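Long-range contacts in 4-phosphoerythronate dehydrogenase (Lactobacillus jensenii, PDB 4PRK), which probably catalyses the NAD-dependent interconversion of D-lactate and pyruvate, as a D-lactate dehydrogenase of the D-isomer specific 2-hydroxyacid dehydrogenase family: residues Lys2-Pro8 / Glu26-Glu32; Thr19-Cys25 / Ile308-Arg313; Glu143-Lys147 / Phe165-Lys171. Residue numbers count along the deposited sequence, not the author numbering.

Contact 1: Lys2-Pro8 / Glu26-Glu32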
loop_
_atom_site.group_PDB
_atom_site.type_symbol
_atom_site.label_atom_id
_atom_site.label_comp_id
_atom_site.label_asym_id
_atom_site.label_seq_id
_atom_site.Cartn_x
_atom_site.Cartn_y
_atom_site.Cartn_z
ATOM N N LYS A 2 41.779 12.585 0.266
ATOM C CA LYS A 2 41.938 11.520 -0.735
ATOM C C LYS A 2 41.718 10.114 -0.126
ATOM O O LYS A 2 42.357 9.738 0.890
ATOM C CB LYS A 2 43.318 11.596 -1.384
ATOM C CG LYS A 2 43.497 10.687 -2.581
ATOM C CD LYS A 2 44.215 11.402 -3.734
ATOM C CE LYS A 2 45.734 11.400 -3.595
ATOM N NZ LYS A 2 46.420 11.532 -4.919
ATOM N N ILE A 3 40.832 9.334 -0.773
ATOM C CA ILE A 3 40.481 7.959 -0.320
ATOM C C ILE A 3 40.770 6.935 -1.442
ATOM O O ILE A 3 40.256 7.028 -2.560
ATOM C CB ILE A 3 39.012 7.882 0.210
ATOM C CG1 ILE A 3 38.770 8.819 1.438
ATOM C CG2 ILE A 3 38.593 6.452 0.528
ATOM C CD1 ILE A 3 39.342 8.343 2.758
ATOM N N ALA A 4 41.652 5.992 -1.171
ATOM C CA ALA A 4 41.965 4.982 -2.164
ATOM C C ALA A 4 40.837 3.976 -2.272
ATOM O O ALA A 4 40.294 3.554 -1.270
ATOM C CB ALA A 4 43.267 4.289 -1.832
ATOM N N VAL A 5 40.499 3.601 -3.495
ATOM C CA VAL A 5 39.463 2.626 -3.750
ATOM C C VAL A 5 40.062 1.450 -4.492
ATOM O O VAL A 5 40.497 1.581 -5.616
ATOM C CB VAL A 5 38.365 3.233 -4.623
ATOM C CG1 VAL A 5 37.314 2.200 -4.971
ATOM C CG2 VAL A 5 37.748 4.426 -3.926
ATOM N N PHE A 6 40.011 0.281 -3.878
ATOM C CA PHE A 6 40.668 -0.879 -4.430
ATOM C C PHE A 6 39.711 -1.747 -5.193
ATOM O O PHE A 6 38.637 -2.030 -4.723
ATOM C CB PHE A 6 41.335 -1.670 -3.320
ATOM C CG PHE A 6 42.529 -0.982 -2.747
ATOM C CD1 PHE A 6 42.393 -0.119 -1.684
ATOM C CD2 PHE A 6 43.774 -1.162 -3.303
ATOM C CE1 PHE A 6 43.486 0.530 -1.168
ATOM C CE2 PHE A 6 44.876 -0.514 -2.791
ATOM C CZ PHE A 6 44.728 0.331 -1.725
ATOM N N SER A 7 40.115 -2.166 -6.378
ATOM C CA SER A 7 39.315 -3.090 -7.150
ATOM C C SER A 7 37.884 -2.643 -7.431
ATOM O O SER A 7 36.932 -3.334 -7.106
ATOM C CB SER A 7 39.312 -4.446 -6.469
ATOM O OG SER A 7 38.655 -5.399 -7.263
ATOM N N PRO A 8 37.708 -1.467 -8.003
ATOM C CA PRO A 8 36.327 -1.101 -8.356
ATOM C C PRO A 8 35.698 -1.933 -9.484
ATOM O O PRO A 8 36.377 -2.352 -10.404
ATOM C CB PRO A 8 36.447 0.355 -8.772
ATOM C CG PRO A 8 37.740 0.420 -9.451
ATOM C CD PRO A 8 38.610 -0.313 -8.499
ATOM N N GLU A 26 38.626 13.286 -3.152
ATOM C CA GLU A 26 39.201 12.703 -4.338
ATOM C C GLU A 26 39.275 11.220 -4.121
ATOM O O GLU A 26 39.613 10.774 -3.021
ATOM C CB GLU A 26 40.594 13.260 -4.544
ATOM C CG GLU A 26 41.334 12.664 -5.724
ATOM C CD GLU A 26 42.599 13.445 -6.080
ATOM O OE1 GLU A 26 42.868 14.509 -5.453
ATOM O OE2 GLU A 26 43.317 12.976 -6.992
ATOM N N LEU A 27 38.945 10.453 -5.154
ATOM C CA LEU A 27 39.026 8.977 -5.082
ATOM C C LEU A 27 40.134 8.422 -5.977
ATOM O O LEU A 27 40.010 8.443 -7.191
ATOM C CB LEU A 27 37.681 8.274 -5.458
ATOM C CG LEU A 27 36.475 8.542 -4.523
ATOM C CD1 LEU A 27 35.183 7.915 -5.032
ATOM C CD2 LEU A 27 36.738 8.125 -3.083
ATOM N N LYS A 28 41.162 7.856 -5.351
ATOM C CA LYS A 28 42.234 7.178 -6.077
ATOM C C LYS A 28 41.931 5.717 -6.349
ATOM O O LYS A 28 42.011 4.862 -5.434
ATOM C CB LYS A 28 43.545 7.294 -5.295
ATOM C CG LYS A 28 44.754 6.625 -5.945
ATOM C CD LYS A 28 46.027 7.351 -5.524
ATOM C CE LYS A 28 47.232 6.436 -5.390
ATOM N NZ LYS A 28 48.313 7.180 -4.669
ATOM N N LEU A 29 41.645 5.404 -7.615
ATOM C CA LEU A 29 41.191 4.059 -7.931
ATOM C C LEU A 29 42.305 3.154 -8.242
ATOM O O LEU A 29 43.008 3.426 -9.153
ATOM C CB LEU A 29 40.272 4.056 -9.129
ATOM C CG LEU A 29 38.845 4.335 -8.683
ATOM C CD1 LEU A 29 38.684 5.678 -7.969
ATOM C CD2 LEU A 29 37.976 4.225 -9.921
ATOM N N ILE A 30 42.422 2.056 -7.521
ATOM C CA ILE A 30 43.354 0.984 -7.889
ATOM C C ILE A 30 42.617 -0.280 -8.419
ATOM O O ILE A 30 41.680 -0.807 -7.764
ATOM C CB ILE A 30 44.250 0.616 -6.695
ATOM C CG1 ILE A 30 44.967 1.872 -6.142
ATOM C CG2 ILE A 30 45.237 -0.467 -7.103
ATOM C CD1 ILE A 30 44.301 2.515 -4.934
ATOM N N ASP A 31 43.048 -0.767 -9.590
ATOM C CA ASP A 31 42.345 -1.844 -10.297
ATOM C C ASP A 31 42.294 -3.109 -9.480
ATOM O O ASP A 31 41.279 -3.800 -9.454
ATOM C CB ASP A 31 43.002 -2.158 -11.629
ATOM C CG ASP A 31 42.839 -1.060 -12.616
ATOM O OD1 ASP A 31 42.283 0.005 -12.257
ATOM O OD2 ASP A 31 43.254 -1.255 -13.767
ATOM N N GLU A 32 43.391 -3.407 -8.798
ATOM C CA GLU A 32 43.465 -4.612 -8.010
ATOM C C GLU A 32 43.137 -4.397 -6.550
ATOM O O GLU A 32 43.174 -3.265 -6.024
ATOM C CB GLU A 32 44.854 -5.285 -8.144
ATOM C CG GLU A 32 44.862 -6.435 -9.141
ATOM C CD GLU A 32 43.575 -7.236 -9.062
ATOM O OE1 GLU A 32 42.757 -7.111 -10.001
ATOM O OE2 GLU A 32 43.351 -7.926 -8.034
#
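Lys2 lays its aliphatic chain along Glu26, CD of Lys2 lying 3.5 Å from CD of Glu26, but the two charges do not close: Lys2 NZ stays 4.0 Å from Glu26 OE2 and makes its salt bridge with Asp44, which also pairs with Lys28. From this end strands 2-6 and 26-30 run parallel with a 27° twist, held by alternating backbone hydrogen bonds: Ile3 N to Glu26 O (2.9 Å), Lys28 N to Ile3 O (3.0 Å), Val5 N to Lys28 O (2.8 Å), Ile30 N to Val5 O (2.7 Å) and a very short Ser7 N to Ile30 O (2.5 Å). On the face shared with Lys2, Ile30 CD1 sits 3.7 Å from Ala4 CB and makes a CH-pi contact, 4.0 Å from the centroid of the Phe6 ring. The other face is aliphatic: Val5 CG2 meets Leu27 CD2 at 3.9 Å, and Leu27 and Leu29 also touch helix 10-23. That helix links the two strands, completing a beta-alpha-beta crossover at the edge of a parallel five-stranded sheet.

Contact 2: Thr19-Cys25 / Ile308-Arg313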
loop_
_atom_site.group_PDB
_atom_site.type_symbol
_atom_site.label_atom_id
_atom_site.label_comp_id
_atom_site.label_asym_id
_atom_site.label_seq_id
_atom_site.Cartn_x
_atom_site.Cartn_y
_atom_site.Cartn_z
ATOM N N THR A 19 30.631 11.039 -7.127
ATOM C CA THR A 19 30.838 10.834 -5.702
ATOM C C THR A 19 31.870 11.841 -5.189
ATOM O O THR A 19 31.717 12.424 -4.092
ATOM C CB THR A 19 31.229 9.370 -5.412
ATOM O OG1 THR A 19 30.144 8.505 -5.805
ATOM C CG2 THR A 19 31.513 9.199 -3.951
ATOM N N GLU A 20 32.899 12.073 -6.010
ATOM C CA GLU A 20 33.902 13.097 -5.690
ATOM C C GLU A 20 33.211 14.428 -5.444
ATOM O O GLU A 20 33.344 15.036 -4.376
ATOM C CB GLU A 20 34.957 13.172 -6.775
ATOM C CG GLU A 20 35.909 11.985 -6.662
ATOM C CD GLU A 20 36.961 11.859 -7.764
ATOM O OE1 GLU A 20 36.731 12.140 -8.956
ATOM O OE2 GLU A 20 38.047 11.383 -7.432
ATOM N N LYS A 21 32.426 14.850 -6.417
ATOM C CA LYS A 21 31.705 16.108 -6.312
ATOM C C LYS A 21 30.801 16.103 -5.078
ATOM O O LYS A 21 30.802 17.074 -4.324
ATOM C CB LYS A 21 30.878 16.396 -7.552
ATOM C CG LYS A 21 29.988 17.628 -7.398
ATOM C CD LYS A 21 29.137 17.926 -8.628
ATOM C CE LYS A 21 28.271 16.729 -8.986
ATOM N NZ LYS A 21 27.173 17.078 -9.924
ATOM N N LYS A 22 30.053 15.017 -4.862
ATOM C CA LYS A 22 29.163 14.938 -3.712
ATOM C C LYS A 22 29.902 14.946 -2.367
ATOM O O LYS A 22 29.465 15.610 -1.435
ATOM C CB LYS A 22 28.280 13.712 -3.800
ATOM C CG LYS A 22 27.423 13.433 -2.572
ATOM C CD LYS A 22 26.608 12.171 -2.867
ATOM C CE LYS A 22 25.711 11.770 -1.715
ATOM N NZ LYS A 22 24.595 10.951 -2.235
ATOM N N PHE A 23 31.006 14.231 -2.241
ATOM C CA PHE A 23 31.722 14.302 -0.976
ATOM C C PHE A 23 32.797 15.365 -0.919
ATOM O O PHE A 23 33.371 15.610 0.143
ATOM C CB PHE A 23 32.297 12.947 -0.616
ATOM C CG PHE A 23 31.255 11.996 -0.046
ATOM C CD1 PHE A 23 30.288 11.434 -0.874
ATOM C CD2 PHE A 23 31.235 11.698 1.326
ATOM C CE1 PHE A 23 29.334 10.579 -0.364
ATOM C CE2 PHE A 23 30.289 10.830 1.844
ATOM C CZ PHE A 23 29.340 10.266 0.998
ATOM N N GLY A 24 33.062 16.020 -2.042
ATOM C CA GLY A 24 34.165 16.959 -2.097
ATOM C C GLY A 24 35.433 16.282 -1.612
ATOM O O GLY A 24 36.125 16.812 -0.745
ATOM N N CYS A 25 35.694 15.084 -2.123
ATOM C CA CYS A 25 36.938 14.396 -1.848
ATOM C C CYS A 25 37.409 13.801 -3.153
ATOM O O CYS A 25 36.655 13.798 -4.148
ATOM C CB CYS A 25 36.719 13.285 -0.812
ATOM S SG CYS A 25 35.825 11.872 -1.473
ATOM N N ILE A 308 29.749 2.211 -2.129
ATOM C CA ILE A 308 30.797 3.226 -2.142
ATOM C C ILE A 308 30.524 4.292 -1.090
ATOM O O ILE A 308 31.379 4.554 -0.222
ATOM C CB ILE A 308 30.890 3.845 -3.539
ATOM C CG1 ILE A 308 31.605 2.866 -4.472
ATOM C CG2 ILE A 308 31.631 5.165 -3.501
ATOM C CD1 ILE A 308 31.384 3.164 -5.934
ATOM N N GLU A 309 29.337 4.899 -1.121
ATOM C CA GLU A 309 29.134 6.085 -0.311
ATOM C C GLU A 309 28.991 5.824 1.199
ATOM O O GLU A 309 29.377 6.697 2.024
ATOM C CB GLU A 309 27.991 6.954 -0.849
ATOM C CG GLU A 309 28.324 7.462 -2.234
ATOM C CD GLU A 309 27.328 8.469 -2.757
ATOM O OE1 GLU A 309 26.343 8.810 -2.043
ATOM O OE2 GLU A 309 27.575 8.931 -3.902
ATOM N N ILE A 310 28.469 4.645 1.574
ATOM C CA ILE A 310 28.385 4.309 2.989
ATOM C C ILE A 310 29.768 3.992 3.608
ATOM O O ILE A 310 30.088 4.509 4.685
ATOM C CB ILE A 310 27.372 3.175 3.276
ATOM C CG1 ILE A 310 25.933 3.696 2.966
ATOM C CG2 ILE A 310 27.482 2.734 4.737
ATOM C CD1 ILE A 310 24.819 2.660 3.070
ATOM N N SER A 311 30.575 3.171 2.945
ATOM C CA SER A 311 31.941 2.952 3.393
ATOM C C SER A 311 32.779 4.278 3.417
ATOM O O SER A 311 33.365 4.663 4.452
ATOM C CB SER A 311 32.578 1.885 2.510
ATOM O OG SER A 311 32.625 2.255 1.142
ATOM N N LEU A 312 32.759 4.994 2.294
ATOM C CA LEU A 312 33.470 6.277 2.148
ATOM C C LEU A 312 33.178 7.191 3.359
ATOM O O LEU A 312 34.100 7.735 3.955
ATOM C CB LEU A 312 33.020 6.991 0.814
ATOM C CG LEU A 312 33.576 8.406 0.506
ATOM C CD1 LEU A 312 35.101 8.326 0.418
ATOM C CD2 LEU A 312 33.016 9.089 -0.751
ATOM N N ARG A 313 31.885 7.340 3.678
ATOM C CA ARG A 313 31.391 8.168 4.760
ATOM C C ARG A 313 31.920 7.708 6.130
ATOM O O ARG A 313 32.438 8.528 6.880
ATOM C CB ARG A 313 29.849 8.233 4.758
ATOM C CG ARG A 313 29.292 9.488 5.417
ATOM C CD ARG A 313 28.335 9.188 6.575
ATOM N NE ARG A 313 29.030 8.494 7.667
ATOM C CZ ARG A 313 29.307 8.980 8.882
ATOM N NH1 ARG A 313 28.924 10.191 9.247
ATOM N NH2 ARG A 313 29.962 8.219 9.750
#
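Ile308 begins the approach of helix 301-319 to helix 10-23, its CG2 lying 4.1 Å from Thr19 CG2. One residue on, Glu309 supplies the polar part of the contact: OE1 of Glu309 forms a salt bridge with Lys22 NZ at 2.8 Å, while OE2 of Glu309 is 3.2 Å from Thr19 OG1, a hydroxyl that also has Leu15 O as a partner. The axes of the short helical segments lie 11.7 Å apart, inclined by 42°. A helix near the C-terminus packs against the helix of the N-terminal beta-alpha-beta unit, joining the two ends of the chain in one alpha/beta domain. Leu312 CD2 lies 3.6 Å from the centroid of the Phe23 ring in a CH-pi contact, 3.5 Å from Thr19 CG2 and 4.0 Å from SG of Cys25, whose N bonds to Glu20 O in the Schellman motif with Gly24 as C-prime residue. Arg313 brings its CB to 3.9 Å from CE2 at the edge of the Phe23 ring, and its guanidinium turns away to Arg323 O.

Contact 3: Glu143-Lys147 / Phe165-Lys171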
loop_
_atom_site.group_PDB
_atom_site.type_symbol
_atom_site.label_atom_id
_atom_site.label_comp_id
_atom_site.label_asym_id
_atom_site.label_seq_id
_atom_site.Cartn_x
_atom_site.Cartn_y
_atom_site.Cartn_z
ATOM N N GLU A 143 -4.124 -14.778 -8.905
ATOM C CA GLU A 143 -3.810 -13.419 -8.546
ATOM C C GLU A 143 -3.047 -13.518 -7.260
ATOM O O GLU A 143 -3.281 -14.402 -6.439
ATOM C CB GLU A 143 -5.037 -12.512 -8.401
ATOM C CG GLU A 143 -5.700 -12.122 -9.709
ATOM C CD GLU A 143 -6.704 -13.167 -10.213
ATOM O OE1 GLU A 143 -6.946 -14.152 -9.478
ATOM O OE2 GLU A 143 -7.296 -12.968 -11.304
ATOM N N ILE A 144 -2.151 -12.576 -7.069
ATOM C CA ILE A 144 -1.258 -12.628 -5.962
ATOM C C ILE A 144 -2.010 -12.412 -4.652
ATOM O O ILE A 144 -1.643 -13.024 -3.634
ATOM C CB ILE A 144 -0.077 -11.648 -6.195
ATOM C CG1 ILE A 144 1.077 -11.986 -5.301
ATOM C CG2 ILE A 144 -0.505 -10.214 -5.987
ATOM C CD1 ILE A 144 1.876 -13.148 -5.853
ATOM N N TYR A 145 -3.106 -11.633 -4.659
ATOM C CA TYR A 145 -3.943 -11.513 -3.444
ATOM C C TYR A 145 -4.673 -12.815 -3.110
ATOM O O TYR A 145 -5.402 -12.876 -2.119
ATOM C CB TYR A 145 -4.995 -10.332 -3.517
ATOM C CG TYR A 145 -5.960 -10.411 -4.668
ATOM C CD1 TYR A 145 -7.114 -11.170 -4.611
ATOM C CD2 TYR A 145 -5.693 -9.742 -5.820
ATOM C CE1 TYR A 145 -7.972 -11.217 -5.701
ATOM C CE2 TYR A 145 -6.504 -9.802 -6.884
ATOM C CZ TYR A 145 -7.634 -10.547 -6.836
ATOM O OH TYR A 145 -8.399 -10.529 -7.960
ATOM N N ASN A 146 -4.522 -13.878 -3.882
ATOM C CA ASN A 146 -5.099 -15.155 -3.399
ATOM C C ASN A 146 -4.061 -16.088 -2.803
ATOM O O ASN A 146 -4.393 -17.169 -2.389
ATOM C CB ASN A 146 -5.851 -15.855 -4.507
ATOM C CG ASN A 146 -7.072 -15.088 -4.926
ATOM O OD1 ASN A 146 -7.324 -14.850 -6.104
ATOM N ND2 ASN A 146 -7.833 -14.695 -3.955
ATOM N N LYS A 147 -2.820 -15.654 -2.736
ATOM C CA LYS A 147 -1.722 -16.522 -2.346
ATOM C C LYS A 147 -1.297 -16.207 -0.943
ATOM O O LYS A 147 -1.488 -15.065 -0.463
ATOM C CB LYS A 147 -0.565 -16.277 -3.317
ATOM C CG LYS A 147 -0.840 -16.763 -4.730
ATOM C CD LYS A 147 0.101 -17.889 -5.084
ATOM C CE LYS A 147 -0.135 -18.525 -6.439
ATOM N NZ LYS A 147 -0.890 -19.778 -6.232
ATOM N N PHE A 165 4.629 -7.779 -0.857
ATOM C CA PHE A 165 3.548 -8.761 -1.052
ATOM C C PHE A 165 2.228 -8.349 -0.389
ATOM O O PHE A 165 1.162 -8.463 -0.991
ATOM C CB PHE A 165 3.980 -10.184 -0.653
ATOM C CG PHE A 165 4.709 -10.924 -1.742
ATOM C CD1 PHE A 165 4.161 -11.052 -3.006
ATOM C CD2 PHE A 165 5.908 -11.507 -1.494
ATOM C CE1 PHE A 165 4.822 -11.747 -4.015
ATOM C CE2 PHE A 165 6.574 -12.205 -2.493
ATOM C CZ PHE A 165 6.033 -12.316 -3.759
ATOM N N SER A 166 2.283 -7.837 0.832
ATOM C CA SER A 166 1.024 -7.464 1.525
ATOM C C SER A 166 0.414 -6.249 0.868
ATOM O O SER A 166 -0.771 -6.112 0.864
ATOM C CB SER A 166 1.240 -7.227 3.006
ATOM O OG SER A 166 2.179 -6.211 3.082
ATOM N N ALA A 167 1.205 -5.386 0.241
ATOM C CA ALA A 167 0.633 -4.249 -0.435
ATOM C C ALA A 167 -0.076 -4.681 -1.725
ATOM O O ALA A 167 -0.956 -3.982 -2.175
ATOM C CB ALA A 167 1.676 -3.196 -0.700
ATOM N N MET A 168 0.269 -5.847 -2.299
ATOM C CA MET A 168 -0.516 -6.405 -3.410
ATOM C C MET A 168 -1.750 -7.213 -2.929
ATOM O O MET A 168 -2.572 -7.707 -3.743
ATOM C CB MET A 168 0.357 -7.302 -4.284
ATOM C CG MET A 168 1.591 -6.622 -4.828
ATOM S SD MET A 168 2.445 -7.560 -6.098
ATOM C CE MET A 168 3.692 -8.377 -5.190
ATOM N N GLY A 169 -1.897 -7.341 -1.619
ATOM C CA GLY A 169 -3.035 -8.029 -1.040
ATOM C C GLY A 169 -2.778 -9.475 -0.609
ATOM O O GLY A 169 -3.681 -10.125 -0.074
ATOM N N ALA A 170 -1.560 -9.991 -0.796
ATOM C CA ALA A 170 -1.252 -11.341 -0.337
ATOM C C ALA A 170 -1.280 -11.470 1.174
ATOM O O ALA A 170 -1.008 -10.517 1.886
ATOM C CB ALA A 170 0.107 -11.787 -0.838
ATOM N N LYS A 171 -1.538 -12.678 1.668
ATOM C CA LYS A 171 -1.335 -12.955 3.076
ATOM C C LYS A 171 0.105 -13.407 3.285
ATOM O O LYS A 171 0.564 -14.321 2.605
ATOM C CB LYS A 171 -2.312 -14.040 3.563
ATOM C CG LYS A 171 -2.119 -14.380 5.033
ATOM C CD LYS A 171 -2.582 -15.775 5.343
ATOM C CE LYS A 171 -3.875 -15.840 6.122
ATOM N NZ LYS A 171 -3.810 -17.061 6.993
#
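Ile144, Met168 and Tyr145 bury the most area where a short 3-10 turn leading into strand 148-152 meets the end of helix 155-167, at the first beta-alpha-beta unit of the Rossmann-type NAD-binding fold. Ile144 points into the helix end: its CG2 lies 3.5 Å from Met168 CB, and its CD1 is 3.7 Å from Phe165 CE1. Met115 of helix 103-118 also touches Ile144 and Met168. Tyr145 sits beside the Schellman motif that ends the helix, with CB 3.6 Å from Met168 O and CA 3.7 Å from Gly169 O. Gly169 has a positive phi, and a side chain there would collide with Tyr145 CB, so the absence of one permits the close approach. The phenol itself leads away, its OH hydrogen-bonded to Glu184 of the third subunit, while Met168 O accepts a hydrogen bond from Arg104 of the second; the junction thus also contributes to tetramer interfaces. Where strands 148-152 and 171-175 begin, Lys171 N donates a hydrogen bond to Lys147 O at 3.2 Å.

Contacts 1 and 2 belong to one part of the fold, their centres about 12 Å apart. Both involve the unit built from strand 2-6, helix 10-23 and strand 26-30; Leu312 of contact 2 packs on Ile3 and Leu27 of contact 1. Contact 1 is partly buried, with exposed residues at its strand ends, and relies on backbone hydrogen bonds, whereas the more buried contact 2 relies on side chains, including a salt bridge. Contact 3, about 45 Å from contact 1 between centres, lies across the chain's centre in the NAD-binding region. Also partly buried, it has a single hydrogen bond between its segments and, unlike contact 1, touches neighbouring subunits.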